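Putative integrase (Listeria innocua, PDB 5U96) probably binds DNA and exchanges its strands as a serine integrase, of which this chain is the coiled-coil domain, whose interactions mediate integrase directionality. Local coordinates at residues K15-L20 / S33-I38. Residues are numbered along the deposited sequence; the frame is centred on the assembly and turned at random.
Sequences KRLFDL and SMMNDI
Leu17 reaches from helix 7-23 to helix 28-50 and meets Met34, Met35 and Ile38, one apolar layer of the antiparallel helical hairpin that forms this coiled-coil domain. The two short helical segments run 156° apart in direction with axes 11.0 Å from each other, a separation that the long side chains of leucine and methionine span. Leucine suits the place because its forked end serves several partners: one methyl, CD1, lies 3.9 Å from CE of Met34, while the other, CD2, sits 3.7 Å from CD1 of Ile38. With CG anti to the backbone N (chi1 -177°), the fork is carried out toward the facing helix.

Of the residues 33-38, Met35 has the most surface buried by segment 15-20. Its CB does not point straight at helix 7-23, but the flexible, unbranched thioether bends at chi2 (62°) and chi3, which brings CE against Leu17. Met34 starts out toward Leu17 and offers its end methyl to the other branch; it also packs on Phe18 of the second subunit, so this layer of the hairpin reaches the contact between the two chains. Ile38, stiffened by branching at CB, extends CG1 and CD1 past Leu17 in the opposite sense and also touches Glu10 and Lys14. Leu31, nearer the hairpin's turn, packs on both Leu17 and Leu20. Away from this seam, Lys15 NZ forms a salt bridge one helical turn along to OD2 of Asp19 at 3.1 Å, on the syn side of the carboxylate. The tightest touch across the helices is Leu17 CD2 against Met35 CE, 3.6 Å.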
ATOM      1  N   LYS A  15       3.409  -9.573   5.143  1.00 33.43           N
ATOM      2  CA  LYS A  15       4.725  -9.927   4.616  1.00 34.16           C
ATOM      3  C   LYS A  15       5.065  -9.088   3.396  1.00 34.38           C
ATOM      4  O   LYS A  15       6.085  -8.399   3.372  1.00 34.47           O
ATOM      5  CB  LYS A  15       4.791 -11.412   4.244  1.00 33.69           C
ATOM      6  CG  LYS A  15       6.059 -11.792   3.475  1.00 34.39           C
ATOM      7  CD  LYS A  15       6.043 -13.232   3.004  1.00 34.91           C
ATOM      8  CE  LYS A  15       7.202 -13.502   2.054  1.00 35.71           C
ATOM      9  NZ  LYS A  15       6.989 -12.891   0.709  1.00 36.12           N
ATOM     10  N   ARG A  16       4.207  -9.179   2.384  1.00 33.26           N
ATOM     11  CA  ARG A  16       4.390  -8.463   1.127  1.00 33.80           C
ATOM     12  C   ARG A  16       4.743  -7.010   1.400  1.00 34.36           C
ATOM     13  O   ARG A  16       5.691  -6.466   0.836  1.00 33.33           O
ATOM     14  CB  ARG A  16       3.121  -8.545   0.276  1.00 33.73           C
ATOM     15  CG  ARG A  16       2.673  -9.965  -0.047  1.00 33.17           C
ATOM     16  CD  ARG A  16       3.256 -10.446  -1.353  1.00 33.87           C
ATOM     17  NE  ARG A  16       2.735  -9.691  -2.485  1.00 33.44           N
ATOM     18  CZ  ARG A  16       3.285  -9.681  -3.693  1.00 32.88           C
ATOM     19  NH1 ARG A  16       4.385 -10.379  -3.938  1.00 33.32           N
ATOM     20  NH2 ARG A  16       2.738  -8.963  -4.658  1.00 33.43           N
ATOM     21  N   LEU A  17       3.980  -6.401   2.298  1.00 33.86           N
ATOM     22  CA  LEU A  17       4.207  -5.025   2.704  1.00 34.92           C
ATOM     23  C   LEU A  17       5.588  -4.851   3.325  1.00 34.33           C
ATOM     24  O   LEU A  17       6.258  -3.846   3.088  1.00 34.48           O
ATOM     25  CB  LEU A  17       3.126  -4.588   3.692  1.00 34.72           C
ATOM     26  CG  LEU A  17       3.165  -3.139   4.178  1.00 35.80           C
ATOM     27  CD1 LEU A  17       3.069  -2.176   3.006  1.00 36.10           C
ATOM     28  CD2 LEU A  17       2.044  -2.890   5.181  1.00 36.97           C
ATOM     29  N   PHE A  18       6.016  -5.829   4.117  1.00 34.90           N
ATOM     30  CA  PHE A  18       7.311  -5.735   4.777  1.00 34.69           C
ATOM     31  C   PHE A  18       8.445  -5.852   3.766  1.00 35.62           C
ATOM     32  O   PHE A  18       9.519  -5.286   3.960  1.00 36.25           O
ATOM     33  CB  PHE A  18       7.470  -6.803   5.856  1.00 35.13           C
ATOM     34  CG  PHE A  18       8.615  -6.535   6.792  1.00 36.14           C
ATOM     35  CD1 PHE A  18       8.432  -5.763   7.928  1.00 36.87           C
ATOM     36  CD2 PHE A  18       9.880  -7.033   6.527  1.00 36.02           C
ATOM     37  CE1 PHE A  18       9.483  -5.507   8.785  1.00 36.86           C
ATOM     38  CE2 PHE A  18      10.934  -6.778   7.381  1.00 36.46           C
ATOM     39  CZ  PHE A  18      10.735  -6.014   8.511  1.00 36.57           C
ATOM     40  N   ASP A  19       8.199  -6.583   2.684  1.00 35.18           N
ATOM     41  CA  ASP A  19       9.207  -6.776   1.647  1.00 34.79           C
ATOM     42  C   ASP A  19       9.576  -5.452   0.984  1.00 35.99           C
ATOM     43  O   ASP A  19      10.619  -5.341   0.343  1.00 35.68           O
ATOM     44  CB  ASP A  19       8.709  -7.763   0.590  1.00 34.62           C
ATOM     45  CG  ASP A  19       8.219  -9.065   1.191  1.00 34.34           C
ATOM     46  OD1 ASP A  19       8.570  -9.353   2.354  1.00 35.45           O
ATOM     47  OD2 ASP A  19       7.487  -9.802   0.500  1.00 34.86           O
ATOM     48  N   LEU A  20       8.712  -4.453   1.136  1.00 35.81           N
ATOM     49  CA  LEU A  20       8.973  -3.128   0.585  1.00 36.64           C
ATOM     50  C   LEU A  20       9.898  -2.333   1.501  1.00 37.21           C
ATOM     51  O   LEU A  20      10.662  -1.486   1.037  1.00 35.02           O
ATOM     52  CB  LEU A  20       7.662  -2.370   0.366  1.00 35.90           C
ATOM     53  CG  LEU A  20       6.673  -3.013  -0.610  1.00 35.23           C
ATOM     54  CD1 LEU A  20       5.420  -2.161  -0.735  1.00 34.90           C
ATOM     55  CD2 LEU A  20       7.310  -3.231  -1.976  1.00 34.94           C
ATOM     56  N   SER A  33       0.760   3.698   6.947  1.00 39.63           N
ATOM     57  CA  SER A  33      -0.678   3.940   6.973  1.00 39.28           C
ATOM     58  C   SER A  33      -1.473   2.661   6.747  1.00 38.94           C
ATOM     59  O   SER A  33      -2.475   2.416   7.417  1.00 39.24           O
ATOM     60  CB  SER A  33      -1.065   4.978   5.920  1.00 39.55           C
ATOM     61  OG  SER A  33      -0.465   6.230   6.200  1.00 40.39           O
ATOM     62  N   MET A  34      -1.033   1.850   5.792  1.00 38.89           N
ATOM     63  CA  MET A  34      -1.721   0.602   5.479  1.00 39.00           C
ATOM     64  C   MET A  34      -1.392  -0.469   6.508  1.00 38.06           C
ATOM     65  O   MET A  34      -2.197  -1.361   6.765  1.00 37.96           O
ATOM     66  CB  MET A  34      -1.345   0.119   4.084  1.00 38.92           C
ATOM     67  CG  MET A  34      -1.586   1.154   3.004  1.00 38.65           C
ATOM     68  SD  MET A  34      -1.037   0.603   1.387  1.00 34.75           S
ATOM     69  CE  MET A  34       0.738   0.586   1.619  1.00 36.09           C
ATOM     70  N   MET A  35      -0.200  -0.380   7.088  1.00 38.56           N
ATOM     71  CA  MET A  35       0.190  -1.295   8.149  1.00 38.51           C
ATOM     72  C   MET A  35      -0.696  -1.074   9.369  1.00 38.50           C
ATOM     73  O   MET A  35      -1.032  -2.018  10.083  1.00 38.80           O
ATOM     74  CB  MET A  35       1.661  -1.102   8.516  1.00 38.75           C
ATOM     75  CG  MET A  35       2.130  -1.993   9.655  1.00 38.58           C
ATOM     76  SD  MET A  35       1.998  -3.751   9.277  1.00 36.73           S
ATOM     77  CE  MET A  35       3.459  -3.995   8.270  1.00 37.09           C
ATOM     78  N   ASN A  36      -1.067   0.180   9.604  1.00 38.66           N
ATOM     79  CA  ASN A  36      -1.987   0.521  10.679  1.00 38.33           C
ATOM     80  C   ASN A  36      -3.329  -0.172  10.478  1.00 38.37           C
ATOM     81  O   ASN A  36      -3.980  -0.580  11.440  1.00 38.75           O
ATOM     82  CB  ASN A  36      -2.177   2.037  10.753  1.00 38.75           C
ATOM     83  CG  ASN A  36      -3.192   2.451  11.799  1.00 38.85           C
ATOM     84  OD1 ASN A  36      -2.908   2.438  12.997  1.00 39.13           O
ATOM     85  ND2 ASN A  36      -4.380   2.838  11.349  1.00 39.37           N
ATOM     86  N   ASP A  37      -3.731  -0.304   9.219  1.00 38.42           N
ATOM     87  CA  ASP A  37      -4.963  -1.003   8.873  1.00 37.61           C
ATOM     88  C   ASP A  37      -4.760  -2.513   8.917  1.00 37.13           C
ATOM     89  O   ASP A  37      -5.633  -3.252   9.370  1.00 37.73           O
ATOM     90  CB  ASP A  37      -5.447  -0.582   7.484  1.00 37.78           C
ATOM     91  CG  ASP A  37      -5.737   0.903   7.393  1.00 37.53           C
ATOM     92  OD1 ASP A  37      -6.202   1.484   8.396  1.00 37.75           O
ATOM     93  OD2 ASP A  37      -5.500   1.491   6.317  1.00 37.76           O
ATOM     94  N   ILE A  38      -3.602  -2.967   8.445  1.00 37.18           N
ATOM     95  CA  ILE A  38      -3.299  -4.393   8.411  1.00 37.21           C
ATOM     96  C   ILE A  38      -3.115  -4.956   9.821  1.00 37.39           C
ATOM     97  O   ILE A  38      -3.643  -6.019  10.137  1.00 37.51           O
ATOM     98  CB  ILE A  38      -2.035  -4.679   7.569  1.00 36.75           C
ATOM     99  CG1 ILE A  38      -2.364  -4.549   6.077  1.00 35.93           C
ATOM    100  CG2 ILE A  38      -1.494  -6.069   7.875  1.00 35.70           C
ATOM    101  CD1 ILE A  38      -1.166  -4.696   5.160  1.00 34.88           C
TER